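Local coordinates for beta-L-arabinobiosidase (Bacteroides thetaiotaomicron, PDB 5MQR), which probably hydrolyses glycosidic bonds of plant pectin as a beta-L-arabinobiosidase, and may also have sialidase activity, at residues A[156-161]-A[229-234]; A[161-166]-A[190-195]; A[240-245]-A[253-258]. All blocks are in the same frame, centred on the assembly; numbering follows the deposited sequence.

Overall arrangement
All three contacts belong to the N-terminal beta-propeller region. Contacts 1 and 2 are largely buried and share a four-stranded antiparallel sheet: contact 2 pairs strand 163-170 with strand 186-192, whereas contact 1 holds helix 226-236 against the end of neighbouring strand 148-157. Their centres lie about 9 Å apart, and G161 belongs to both. Contact 3, partly buried, packs helix 239-242 and the residues after it on a following loop, its centre about 17 Å from that of contact 1 and 22 Å from that of contact 2. Chemistry changes accordingly: a carboxylate shared by several donors in contact 1, backbone pairing with a salt bridge in contact 2, apolar packing without cross-segment hydrogen bonds in contact 3.

Contact 1 of 3, residues A[156-161]-A[229-234]; sequences YVSKSG and VKACQE
Y156, at the end of strand 148-157, meets E234 of helix 226-236 through a very short hydrogen bond, OH donating to OE1 at 2.5 Å. That oxygen lies in the plane of the phenol at its edge, while the carboxylate is turned 85° from the ring. The ring, with CG anti to the backbone N (chi1 174°), lies against the helix, where Y156 CE2 comes within 3.5 Å of A231 O. The helix packs over one face of a four-stranded antiparallel sheet in the beta-propeller region. Next, S158 sets its CB against A231 CB at 3.6 Å, and its OG is held by R162 N and a water. S158 opens a type I beta turn ending at G161, within which K159 N donates to the syn lone pair of E234 OE1 (3.0 Å, 156° at the hydrogen). The aliphatic part of K159 runs past the carboxylate, K159 NZ remaining 5.1 Å from E234 OE2. S160 N donates to the water, which donates to E234 OE2 at 2.7 Å. With a leucine in place of E234, the phenol hydroxyl and the K159 N-H would probably lose their common acceptor and the water one of its anchors. Two direct donors on OE1 and a water on OE2 thus fix the rotation of the carboxylate and tie the turn to the helix; the nearby lysine probably stabilises its negative charge.

Contact 2 of 3, residues A[161-166]-A[190-195]; sequences GRLITM and REIKKD
R162, just before strand 163-170, and E191, within strand 186-192, join their charged ends in a salt bridge, R162 NH1 to E191 OE1 at 2.6 Å. The oxygen sits at the edge of the guanidinium, near its plane, but the two flat groups are inclined by 51° and the hydrogen bond is strongly bent, hence weak. R162 is extended from CG to NE, which lays its methylenes along the carboxylate: R162 CG is 3.3 Å from E191 OE2. The same guanidinium nitrogen has a second acidic partner, D225. E191 OE2 takes a hydrogen bond from a water that also donates to I192 O and accepts from L163 N, bridging both segments.

Further along, the antiparallel pairing is clearest at T165 and R190, a hydrogen-bonded pair whose N-H groups each reach the other's O at 3.0 Å. These are neighbouring strands of a four-stranded sheet (148-157, 163-170, 186-192, 202-206), consistent with a propeller blade. I164 and E191 form the adjacent non-hydrogen-bonded pair, on the face where F228 of helix 226-236 touches both. L163, T165, R190 and I192 occupy the other face. There T165 has OG1 anti to its own N (chi1 -172°) and directed to G154 O on the adjoining strand, which turns CG2 to I192 CD1 at 3.6 Å. L163 and I192 lie side by side, L163 CD2 being 3.9 Å from I192 CD1. R190 touches T165 CG2 with its CG at 3.9 Å, then bends at chi3 (-53°), and its guanidinium bonds V122 O and G199 O.

Apolar branches dominate the L163/T165/I192 face, whereas the I164/E191 face combines I164 and F228 with a buried carboxylate that has an arginine at one oxygen and a water at the other, an environment likely to support its negative charge.

Contact 3 of 3, residues A[240-245]-A[253-258]; sequences LYMMQW and DPIIPL
The selenomethionines M242 and M243, on segment 240-245, press against I255, I256, P257 and L258 in the N-terminal beta-propeller region, so that a type I beta turn from M242 to W245 packs on a second type I beta turn, D253 to I256, and the residues after it. An Asx turn overlaps the start of the second, D253 OD1 accepting from I255 N through its anti lone pair. No hydrogen bond crosses between the segments, and the evidence for the contact is close packing.

The tight part centres on P257. M242 CB is 3.7 Å from P257 CD and still closer, 3.3 Å, to I255 O. M243, its chain bent at chi2 (-63°) and again at chi3, brings SE alongside the proline, 3.8 Å from P257 CB, and its CE then meets L258 CB at 3.8 Å. W279 and W294 touch the same M243 side chain. I256 contributes chiefly its CD1 methyl, lying 3.4 Å from M242 O and also approaching W245 CB. These residues join segment 240-245 to the loop leading toward strand 266-269.

Toward the tip of the I255 side chain the fit slackens. This residue is partly exposed, and its CD1 comes only within 4.0 Å of M242 SE and 4.4 Å of W245 CE3, reaching the indole obliquely. Its outer neighbours D253 and P254 stand clear of the 240-245 segment, and D253 OD2 bonds instead to Y205 OH on strand 202-206.

W245 is also engaged from within its own segment, and R187 makes a cation-pi contact with it. Bends at chi2 and chi3 carry the tip of M242 back onto the indole, its CE 3.4 Å above the ring plane and over the ring centre.

Contact 1 of 3, residues A[156-161]-A[229-234]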
ATOM      1  N   TYR A 156      22.516   3.909  27.117  1.00 25.85           N
ATOM      2  CA  TYR A 156      22.287   2.471  27.361  1.00 26.31           C
ATOM      3  C   TYR A 156      21.153   2.291  28.372  1.00 27.16           C
ATOM      4  O   TYR A 156      21.186   2.880  29.457  1.00 28.36           O
ATOM      5  CB  TYR A 156      23.559   1.807  27.921  1.00 26.84           C
ATOM      6  CG  TYR A 156      23.367   0.366  28.344  1.00 27.20           C
ATOM      7  CD1 TYR A 156      23.058  -0.601  27.399  1.00 26.94           C
ATOM      8  CD2 TYR A 156      23.516  -0.032  29.669  1.00 27.67           C
ATOM      9  CE1 TYR A 156      22.870  -1.917  27.743  1.00 27.47           C
ATOM     10  CE2 TYR A 156      23.339  -1.353  30.032  1.00 28.23           C
ATOM     11  CZ  TYR A 156      23.009  -2.298  29.067  1.00 28.28           C
ATOM     12  OH  TYR A 156      22.828  -3.643  29.363  1.00 28.67           O
ATOM     13  N   VAL A 157      20.180   1.452  28.053  1.00 27.33           N
ATOM     14  CA  VAL A 157      19.163   1.041  29.019  1.00 27.87           C
ATOM     15  C   VAL A 157      19.570  -0.323  29.570  1.00 28.84           C
ATOM     16  O   VAL A 157      19.665  -1.306  28.825  1.00 28.08           O
ATOM     17  CB  VAL A 157      17.749   0.949  28.386  1.00 27.32           C
ATOM     18  CG1 VAL A 157      16.727   0.432  29.418  1.00 28.18           C
ATOM     19  CG2 VAL A 157      17.334   2.298  27.840  1.00 26.64           C
ATOM     20  N   SER A 158      19.788  -0.381  30.878  1.00 30.59           N
ATOM     21  CA  SER A 158      20.291  -1.584  31.524  1.00 31.92           C
ATOM     22  C   SER A 158      19.220  -2.666  31.669  1.00 32.97           C
ATOM     23  O   SER A 158      18.028  -2.451  31.390  1.00 32.36           O
ATOM     24  CB  SER A 158      20.881  -1.241  32.881  1.00 33.08           C
ATOM     25  OG  SER A 158      19.863  -1.094  33.848  1.00 33.45           O
ATOM     26  N   LYS A 159      19.665  -3.839  32.090  1.00 34.69           N
ATOM     27  CA  LYS A 159      18.773  -4.971  32.299  1.00 36.44           C
ATOM     28  C   LYS A 159      17.765  -4.711  33.405  1.00 36.34           C
ATOM     29  O   LYS A 159      16.631  -5.113  33.281  1.00 37.62           O
ATOM     30  CB  LYS A 159      19.571  -6.232  32.592  1.00 38.50           C
ATOM     31  CG  LYS A 159      20.270  -6.718  31.344  1.00 39.38           C
ATOM     32  CD  LYS A 159      21.083  -7.959  31.641  1.00 41.45           C
ATOM     33  CE  LYS A 159      21.916  -8.376  30.431  1.00 42.05           C
ATOM     34  NZ  LYS A 159      22.926  -9.368  30.919  1.00 43.96           N
ATOM     35  N   SER A 160      18.162  -3.986  34.437  1.00 36.32           N
ATOM     36  CA  SER A 160      17.248  -3.545  35.496  1.00 36.60           C
ATOM     37  C   SER A 160      16.409  -2.275  35.149  1.00 35.80           C
ATOM     38  O   SER A 160      15.811  -1.676  36.044  1.00 37.15           O
ATOM     39  CB  SER A 160      18.059  -3.309  36.776  1.00 37.02           C
ATOM     40  OG  SER A 160      18.968  -2.240  36.595  1.00 37.18           O
ATOM     41  N   GLY A 161      16.391  -1.852  33.886  1.00 34.26           N
ATOM     42  CA  GLY A 161      15.612  -0.707  33.439  1.00 33.37           C
ATOM     43  C   GLY A 161      16.133   0.686  33.774  1.00 33.38           C
ATOM     44  O   GLY A 161      15.369   1.640  33.678  1.00 32.97           O
ATOM     45  N   VAL A 229      26.586   0.375  39.206  1.00 35.93           N
ATOM     46  CA  VAL A 229      27.848  -0.271  38.874  1.00 36.82           C
ATOM     47  C   VAL A 229      27.601  -1.437  37.921  1.00 37.16           C
ATOM     48  O   VAL A 229      28.280  -1.551  36.904  1.00 36.67           O
ATOM     49  CB  VAL A 229      28.623  -0.734  40.143  1.00 38.07           C
ATOM     50  CG1 VAL A 229      29.855  -1.580  39.779  1.00 38.32           C
ATOM     51  CG2 VAL A 229      29.035   0.469  40.981  1.00 38.06           C
ATOM     52  N   LYS A 230      26.606  -2.267  38.230  1.00 38.39           N
ATOM     53  CA  LYS A 230      26.215  -3.381  37.347  1.00 39.15           C
ATOM     54  C   LYS A 230      25.801  -2.911  35.963  1.00 37.09           C
ATOM     55  O   LYS A 230      26.108  -3.578  34.982  1.00 36.29           O
ATOM     56  CB  LYS A 230      25.084  -4.268  37.959  1.00 41.27           C
ATOM     57  CG  LYS A 230      25.604  -5.330  38.926  1.00 44.41           C
ATOM     58  CD  LYS A 230      24.557  -5.973  39.867  1.00 46.57           C
ATOM     59  CE  LYS A 230      25.218  -6.250  41.228  1.00 49.25           C
ATOM     60  NZ  LYS A 230      24.448  -7.092  42.203  1.00 51.48           N
ATOM     61  N   ALA A 231      25.075  -1.795  35.906  1.00 35.92           N
ATOM     62  CA  ALA A 231      24.605  -1.214  34.650  1.00 34.60           C
ATOM     63  C   ALA A 231      25.778  -0.782  33.759  1.00 33.81           C
ATOM     64  O   ALA A 231      25.751  -1.015  32.542  1.00 32.74           O
ATOM     65  CB  ALA A 231      23.656  -0.037  34.903  1.00 34.10           C
ATOM     66  N   CYS A 232      26.781  -0.161  34.375  1.00 33.69           N
ATOM     67  CA  CYS A 232      27.988   0.234  33.677  1.00 33.75           C
ATOM     68  C   CYS A 232      28.765  -0.999  33.223  1.00 34.32           C
ATOM     69  O   CYS A 232      29.222  -1.055  32.085  1.00 34.05           O
ATOM     70  CB  CYS A 232      28.870   1.115  34.547  1.00 34.16           C
ATOM     71  SG  CYS A 232      28.145   2.729  34.931  1.00 34.28           S
ATOM     72  N   GLN A 233      28.876  -1.996  34.092  1.00 35.02           N
ATOM     73  CA  GLN A 233      29.584  -3.225  33.750  1.00 35.28           C
ATOM     74  C   GLN A 233      28.974  -3.938  32.532  1.00 34.64           C
ATOM     75  O   GLN A 233      29.706  -4.569  31.763  1.00 34.33           O
ATOM     76  CB  GLN A 233      29.637  -4.176  34.963  1.00 36.10           C
ATOM     77  CG  GLN A 233      30.598  -5.354  34.798  1.00 36.61           C
ATOM     78  CD  GLN A 233      32.022  -4.892  34.514  1.00 36.55           C
ATOM     79  OE1 GLN A 233      32.592  -4.141  35.287  1.00 36.95           O
ATOM     80  NE2 GLN A 233      32.585  -5.316  33.395  1.00 36.40           N
ATOM     81  N   GLU A 234      27.648  -3.839  32.377  1.00 34.04           N
ATOM     82  CA  GLU A 234      26.936  -4.379  31.215  1.00 33.64           C
ATOM     83  C   GLU A 234      27.343  -3.703  29.910  1.00 33.03           C
ATOM     84  O   GLU A 234      27.310  -4.339  28.858  1.00 32.53           O
ATOM     85  CB  GLU A 234      25.411  -4.204  31.339  1.00 33.44           C
ATOM     86  CG  GLU A 234      24.724  -5.130  32.335  1.00 34.31           C
ATOM     87  CD  GLU A 234      23.283  -4.736  32.619  1.00 34.03           C
ATOM     88  OE1 GLU A 234      22.635  -4.055  31.792  1.00 32.89           O
ATOM     89  OE2 GLU A 234      22.791  -5.116  33.698  1.00 35.40           O
TER
HETATM   90  O   HOH W   1      20.880  -3.687  35.049  1.00 31.54           O

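Contact 2 of 3, residues A[161-166]-A[190-195]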
ATOM      1  N   GLY A 161      16.391  -1.852  33.886  1.00 34.26           N
ATOM      2  CA  GLY A 161      15.612  -0.707  33.439  1.00 33.37           C
ATOM      3  C   GLY A 161      16.133   0.686  33.774  1.00 33.38           C
ATOM      4  O   GLY A 161      15.369   1.640  33.678  1.00 32.97           O
ATOM      5  N   ARG A 162      17.407   0.814  34.159  1.00 33.56           N
ATOM      6  CA  ARG A 162      18.056   2.124  34.350  1.00 33.69           C
ATOM      7  C   ARG A 162      18.588   2.741  33.046  1.00 32.40           C
ATOM      8  O   ARG A 162      18.969   2.027  32.093  1.00 31.57           O
ATOM      9  CB  ARG A 162      19.171   2.019  35.383  1.00 35.64           C
ATOM     10  CG  ARG A 162      18.651   1.685  36.783  1.00 37.81           C
ATOM     11  CD  ARG A 162      19.804   1.369  37.711  1.00 39.69           C
ATOM     12  NE  ARG A 162      19.408   1.309  39.121  1.00 41.46           N
ATOM     13  CZ  ARG A 162      19.879   2.086  40.103  1.00 42.66           C
ATOM     14  NH1 ARG A 162      20.781   3.040  39.898  1.00 42.49           N
ATOM     15  NH2 ARG A 162      19.442   1.893  41.341  1.00 44.69           N
ATOM     16  N   LEU A 163      18.585   4.071  32.988  1.00 30.77           N
ATOM     17  CA  LEU A 163      19.036   4.770  31.797  1.00 29.44           C
ATOM     18  C   LEU A 163      20.392   5.342  32.092  1.00 28.94           C
ATOM     19  O   LEU A 163      20.514   6.147  32.986  1.00 29.04           O
ATOM     20  CB  LEU A 163      18.067   5.882  31.380  1.00 28.91           C
ATOM     21  CG  LEU A 163      18.458   6.679  30.115  1.00 28.40           C
ATOM     22  CD1 LEU A 163      18.660   5.801  28.888  1.00 27.99           C
ATOM     23  CD2 LEU A 163      17.396   7.719  29.802  1.00 28.25           C
ATOM     24  N   ILE A 164      21.406   4.919  31.339  1.00 28.29           N
ATOM     25  CA  ILE A 164      22.750   5.490  31.441  1.00 28.23           C
ATOM     26  C   ILE A 164      23.007   6.327  30.190  1.00 27.46           C
ATOM     27  O   ILE A 164      22.690   5.898  29.067  1.00 26.84           O
ATOM     28  CB  ILE A 164      23.842   4.403  31.586  1.00 28.64           C
ATOM     29  CG1 ILE A 164      23.473   3.363  32.660  1.00 29.24           C
ATOM     30  CG2 ILE A 164      25.201   5.022  31.911  1.00 29.07           C
ATOM     31  CD1 ILE A 164      23.226   3.898  34.043  1.00 29.78           C
ATOM     32  N   THR A 165      23.548   7.527  30.376  1.00 27.26           N
ATOM     33  CA  THR A 165      24.014   8.331  29.247  1.00 26.86           C
ATOM     34  C   THR A 165      25.531   8.450  29.354  1.00 27.37           C
ATOM     35  O   THR A 165      26.085   8.377  30.451  1.00 27.26           O
ATOM     36  CB  THR A 165      23.295   9.694  29.142  1.00 26.39           C
ATOM     37  OG1 THR A 165      23.652  10.351  27.916  1.00 25.36           O
ATOM     38  CG2 THR A 165      23.617  10.588  30.332  1.00 26.96           C
HETATM   39  N   MSE A 166      26.206   8.573  28.208  1.00 27.72           N
HETATM   40  CA  MSE A 166      27.677   8.528  28.182  1.00 28.84           C
HETATM   41  C   MSE A 166      28.236   9.466  27.152  1.00 28.58           C
HETATM   42  O   MSE A 166      27.587   9.800  26.157  1.00 27.82           O
HETATM   43  CB  MSE A 166      28.229   7.114  27.944  1.00 29.78           C
HETATM   44  CG  MSE A 166      27.679   6.466  26.669  1.00 30.30           C
HETATM   45 SE   MSE A 166      28.206   4.560  26.481  1.00 32.43          SE
HETATM   46  CE  MSE A 166      26.418   3.764  26.619  1.00 31.53           C
ATOM     47  N   ARG A 190      26.779   8.843  33.345  1.00 30.17           N
ATOM     48  CA  ARG A 190      25.946   9.153  34.504  1.00 30.71           C
ATOM     49  C   ARG A 190      24.536   8.619  34.313  1.00 30.85           C
ATOM     50  O   ARG A 190      24.073   8.473  33.188  1.00 29.74           O
ATOM     51  CB  ARG A 190      25.927  10.658  34.778  1.00 30.42           C
ATOM     52  CG  ARG A 190      25.028  11.480  33.873  1.00 29.57           C
ATOM     53  CD  ARG A 190      25.368  12.967  33.972  1.00 29.65           C
ATOM     54  NE  ARG A 190      25.364  13.429  35.357  1.00 30.35           N
ATOM     55  CZ  ARG A 190      25.571  14.682  35.739  1.00 30.58           C
ATOM     56  NH1 ARG A 190      25.804  15.649  34.858  1.00 30.58           N
ATOM     57  NH2 ARG A 190      25.538  14.967  37.022  1.00 31.16           N
ATOM     58  N   GLU A 191      23.867   8.324  35.420  1.00 32.12           N
ATOM     59  CA  GLU A 191      22.528   7.801  35.364  1.00 32.58           C
ATOM     60  C   GLU A 191      21.551   8.943  35.152  1.00 32.53           C
ATOM     61  O   GLU A 191      21.718  10.015  35.726  1.00 32.16           O
ATOM     62  CB  GLU A 191      22.181   7.066  36.651  1.00 33.75           C
ATOM     63  CG  GLU A 191      20.787   6.434  36.575  1.00 34.33           C
ATOM     64  CD  GLU A 191      20.556   5.342  37.592  1.00 35.24           C
ATOM     65  OE1 GLU A 191      21.459   5.081  38.422  1.00 36.84           O
ATOM     66  OE2 GLU A 191      19.465   4.744  37.559  1.00 35.08           O
ATOM     67  N   ILE A 192      20.556   8.706  34.311  1.00 32.38           N
ATOM     68  CA  ILE A 192      19.381   9.554  34.246  1.00 33.54           C
ATOM     69  C   ILE A 192      18.229   8.884  35.032  1.00 34.89           C
ATOM     70  O   ILE A 192      17.869   7.735  34.783  1.00 33.88           O
ATOM     71  CB  ILE A 192      18.977   9.837  32.795  1.00 32.91           C
ATOM     72  CG1 ILE A 192      20.077  10.648  32.086  1.00 32.61           C
ATOM     73  CG2 ILE A 192      17.642  10.591  32.752  1.00 33.01           C
ATOM     74  CD1 ILE A 192      20.042  10.508  30.577  1.00 32.18           C
ATOM     75  N   LYS A 193      17.664   9.617  35.983  1.00 37.62           N
ATOM     76  CA  LYS A 193      16.627   9.074  36.880  1.00 40.78           C
ATOM     77  C   LYS A 193      15.213   9.403  36.418  1.00 41.30           C
ATOM     78  O   LYS A 193      15.015  10.298  35.596  1.00 39.63           O
ATOM     79  CB  LYS A 193      16.905   9.520  38.318  1.00 42.83           C
ATOM     80  CG  LYS A 193      17.970   8.645  38.979  1.00 45.22           C
ATOM     81  CD  LYS A 193      18.938   9.423  39.858  1.00 47.90           C
ATOM     82  CE  LYS A 193      19.322   8.605  41.095  1.00 50.74           C
ATOM     83  NZ  LYS A 193      20.232   9.351  42.012  1.00 52.10           N
ATOM     84  N   LYS A 194      14.241   8.637  36.915  1.00 44.97           N
ATOM     85  CA  LYS A 194      12.825   8.816  36.504  1.00 47.49           C
ATOM     86  C   LYS A 194      12.346  10.249  36.708  1.00 46.46           C
ATOM     87  O   LYS A 194      11.622  10.801  35.862  1.00 45.26           O
ATOM     88  CB  LYS A 194      11.878   7.848  37.236  1.00 51.12           C
ATOM     89  CG  LYS A 194      11.428   6.677  36.365  1.00 54.83           C
ATOM     90  CD  LYS A 194      10.779   5.556  37.182  1.00 57.88           C
ATOM     91  CE  LYS A 194      11.216   4.157  36.731  1.00 59.64           C
ATOM     92  NZ  LYS A 194      11.037   3.185  37.866  1.00 62.63           N
ATOM     93  N   ASP A 195      12.799  10.844  37.813  1.00 45.35           N
ATOM     94  CA  ASP A 195      12.398  12.190  38.198  1.00 45.09           C
ATOM     95  C   ASP A 195      13.081  13.321  37.416  1.00 43.41           C
ATOM     96  O   ASP A 195      12.914  14.486  37.768  1.00 44.16           O
ATOM     97  CB  ASP A 195      12.584  12.380  39.723  1.00 46.34           C
ATOM     98  CG  ASP A 195      14.051  12.301  40.178  1.00 46.87           C
ATOM     99  OD1 ASP A 195      14.970  12.554  39.379  1.00 46.46           O
ATOM    100  OD2 ASP A 195      14.284  11.973  41.356  1.00 48.81           O
TER
HETATM  101  O   HOH W   2      17.634   5.238  35.633  1.00 27.61           O

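Contact 3 of 3, residues A[240-245]-A[253-258]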
ATOM      1  N   LEU A 240      28.617  -4.973  21.189  1.00 29.65           N
ATOM      2  CA  LEU A 240      27.955  -3.980  20.348  1.00 29.00           C
ATOM      3  C   LEU A 240      28.229  -2.529  20.794  1.00 28.40           C
ATOM      4  O   LEU A 240      28.247  -1.617  19.968  1.00 27.28           O
ATOM      5  CB  LEU A 240      26.447  -4.218  20.273  1.00 28.96           C
ATOM      6  CG  LEU A 240      26.008  -5.576  19.731  1.00 29.62           C
ATOM      7  CD1 LEU A 240      24.500  -5.576  19.632  1.00 29.45           C
ATOM      8  CD2 LEU A 240      26.642  -5.878  18.379  1.00 29.81           C
ATOM      9  N   TYR A 241      28.423  -2.332  22.092  1.00 28.53           N
ATOM     10  CA  TYR A 241      28.803  -1.034  22.631  1.00 28.65           C
ATOM     11  C   TYR A 241      30.305  -0.775  22.475  1.00 29.46           C
ATOM     12  O   TYR A 241      30.698   0.354  22.184  1.00 29.63           O
ATOM     13  CB  TYR A 241      28.307  -0.877  24.090  1.00 28.47           C
ATOM     14  CG  TYR A 241      26.834  -0.531  24.107  1.00 27.59           C
ATOM     15  CD1 TYR A 241      25.858  -1.493  23.821  1.00 27.37           C
ATOM     16  CD2 TYR A 241      26.419   0.777  24.314  1.00 27.03           C
ATOM     17  CE1 TYR A 241      24.505  -1.159  23.799  1.00 26.73           C
ATOM     18  CE2 TYR A 241      25.084   1.123  24.294  1.00 26.60           C
ATOM     19  CZ  TYR A 241      24.126   0.159  24.037  1.00 26.62           C
ATOM     20  OH  TYR A 241      22.799   0.549  24.001  1.00 26.05           O
HETATM   21  N   MSE A 242      31.146  -1.803  22.606  1.00 30.51           N
HETATM   22  CA  MSE A 242      32.604  -1.621  22.398  1.00 31.29           C
HETATM   23  C   MSE A 242      32.916  -1.261  20.948  1.00 31.31           C
HETATM   24  O   MSE A 242      33.801  -0.433  20.691  1.00 31.80           O
HETATM   25  CB  MSE A 242      33.404  -2.825  22.858  1.00 32.08           C
HETATM   26  CG  MSE A 242      33.199  -3.166  24.328  1.00 32.71           C
HETATM   27 SE   MSE A 242      33.705  -1.669  25.473  1.00 33.64          SE
HETATM   28  CE  MSE A 242      31.936  -0.844  25.718  1.00 32.66           C
HETATM   29  N   MSE A 243      32.144  -1.797  20.001  1.00 31.20           N
HETATM   30  CA  MSE A 243      32.262  -1.424  18.588  1.00 31.77           C
HETATM   31  C   MSE A 243      32.038   0.042  18.326  1.00 31.59           C
HETATM   32  O   MSE A 243      32.495   0.566  17.305  1.00 31.53           O
HETATM   33  CB  MSE A 243      31.259  -2.175  17.721  1.00 31.96           C
HETATM   34  CG  MSE A 243      31.541  -3.673  17.638  1.00 33.53           C
HETATM   35 SE   MSE A 243      33.275  -4.079  16.796  1.00 36.95          SE
HETATM   36  CE  MSE A 243      32.631  -3.770  14.956  1.00 35.66           C
ATOM     37  N   GLN A 244      31.327   0.716  19.229  1.00 31.40           N
ATOM     38  CA  GLN A 244      31.021   2.139  19.088  1.00 30.55           C
ATOM     39  C   GLN A 244      31.936   3.018  19.903  1.00 30.33           C
ATOM     40  O   GLN A 244      31.679   4.201  20.036  1.00 30.76           O
ATOM     41  CB  GLN A 244      29.563   2.402  19.470  1.00 30.21           C
ATOM     42  CG  GLN A 244      28.573   1.599  18.644  1.00 30.17           C
ATOM     43  CD  GLN A 244      27.136   1.815  19.079  1.00 30.28           C
ATOM     44  OE1 GLN A 244      26.574   2.899  18.891  1.00 29.97           O
ATOM     45  NE2 GLN A 244      26.538   0.783  19.686  1.00 30.67           N
ATOM     46  N   TRP A 245      32.972   2.432  20.477  1.00 30.59           N
ATOM     47  CA  TRP A 245      34.006   3.153  21.215  1.00 31.10           C
ATOM     48  C   TRP A 245      35.356   3.172  20.479  1.00 30.95           C
ATOM     49  O   TRP A 245      36.308   3.766  20.965  1.00 31.58           O
ATOM     50  CB  TRP A 245      34.237   2.480  22.566  1.00 31.95           C
ATOM     51  CG  TRP A 245      33.204   2.726  23.647  1.00 32.24           C
ATOM     52  CD1 TRP A 245      31.932   3.232  23.508  1.00 31.78           C
ATOM     53  CD2 TRP A 245      33.360   2.403  25.029  1.00 32.70           C
ATOM     54  NE1 TRP A 245      31.306   3.269  24.738  1.00 32.26           N
ATOM     55  CE2 TRP A 245      32.157   2.751  25.682  1.00 32.80           C
ATOM     56  CE3 TRP A 245      34.404   1.843  25.780  1.00 33.41           C
ATOM     57  CZ2 TRP A 245      31.979   2.577  27.056  1.00 33.36           C
ATOM     58  CZ3 TRP A 245      34.232   1.669  27.141  1.00 33.89           C
ATOM     59  CH2 TRP A 245      33.032   2.040  27.772  1.00 33.99           C
ATOM     60  N   ASP A 253      43.105  -1.399  21.508  1.00 43.34           N
ATOM     61  CA  ASP A 253      42.656  -1.782  22.850  1.00 43.47           C
ATOM     62  C   ASP A 253      41.974  -3.150  22.776  1.00 42.64           C
ATOM     63  O   ASP A 253      41.065  -3.321  21.960  1.00 41.42           O
ATOM     64  CB  ASP A 253      41.675  -0.761  23.450  1.00 43.27           C
ATOM     65  CG  ASP A 253      41.562  -0.876  24.982  1.00 43.77           C
ATOM     66  OD1 ASP A 253      41.147  -1.947  25.489  1.00 43.62           O
ATOM     67  OD2 ASP A 253      41.892   0.116  25.671  1.00 43.32           O
ATOM     68  N   PRO A 254      42.414  -4.113  23.615  1.00 43.26           N
ATOM     69  CA  PRO A 254      41.824  -5.460  23.706  1.00 43.42           C
ATOM     70  C   PRO A 254      40.294  -5.518  23.807  1.00 42.56           C
ATOM     71  O   PRO A 254      39.704  -6.421  23.241  1.00 43.74           O
ATOM     72  CB  PRO A 254      42.445  -6.027  24.994  1.00 44.65           C
ATOM     73  CG  PRO A 254      43.751  -5.334  25.120  1.00 45.11           C
ATOM     74  CD  PRO A 254      43.589  -3.974  24.503  1.00 44.16           C
ATOM     75  N   ILE A 255      39.654  -4.567  24.493  1.00 42.02           N
ATOM     76  CA  ILE A 255      38.175  -4.601  24.674  1.00 41.13           C
ATOM     77  C   ILE A 255      37.356  -4.323  23.405  1.00 39.47           C
ATOM     78  O   ILE A 255      36.134  -4.545  23.402  1.00 38.75           O
ATOM     79  CB  ILE A 255      37.682  -3.635  25.794  1.00 41.22           C
ATOM     80  CG1 ILE A 255      37.771  -2.158  25.341  1.00 41.08           C
ATOM     81  CG2 ILE A 255      38.419  -3.907  27.107  1.00 41.98           C
ATOM     82  CD1 ILE A 255      37.595  -1.141  26.458  1.00 41.50           C
ATOM     83  N   ILE A 256      38.007  -3.789  22.366  1.00 38.36           N
ATOM     84  CA  ILE A 256      37.344  -3.526  21.087  1.00 37.50           C
ATOM     85  C   ILE A 256      37.373  -4.828  20.268  1.00 37.31           C
ATOM     86  O   ILE A 256      38.450  -5.371  20.023  1.00 37.00           O
ATOM     87  CB  ILE A 256      38.010  -2.382  20.268  1.00 37.02           C
ATOM     88  CG1 ILE A 256      38.262  -1.106  21.110  1.00 37.29           C
ATOM     89  CG2 ILE A 256      37.158  -2.050  19.056  1.00 36.26           C
ATOM     90  CD1 ILE A 256      37.026  -0.394  21.655  1.00 36.56           C
ATOM     91  N   PRO A 257      36.200  -5.331  19.845  1.00 37.68           N
ATOM     92  CA  PRO A 257      36.187  -6.612  19.108  1.00 39.14           C
ATOM     93  C   PRO A 257      36.899  -6.592  17.744  1.00 39.97           C
ATOM     94  O   PRO A 257      37.647  -7.512  17.432  1.00 40.37           O
ATOM     95  CB  PRO A 257      34.684  -6.899  18.914  1.00 38.03           C
ATOM     96  CG  PRO A 257      33.995  -6.103  19.967  1.00 37.48           C
ATOM     97  CD  PRO A 257      34.834  -4.875  20.176  1.00 37.29           C
ATOM     98  N   LEU A 258      36.626  -5.558  16.949  1.00 40.64           N
ATOM     99  CA  LEU A 258      37.223  -5.360  15.630  1.00 41.13           C
ATOM    100  C   LEU A 258      38.001  -4.060  15.726  1.00 40.97           C
ATOM    101  O   LEU A 258      37.412  -3.008  15.908  1.00 40.44           O
ATOM    102  CB  LEU A 258      36.137  -5.256  14.549  1.00 40.80           C
ATOM    103  CG  LEU A 258      36.600  -5.113  13.085  1.00 41.19           C
ATOM    104  CD1 LEU A 258      37.379  -6.342  12.626  1.00 41.73           C
ATOM    105  CD2 LEU A 258      35.419  -4.854  12.155  1.00 40.34           C
TER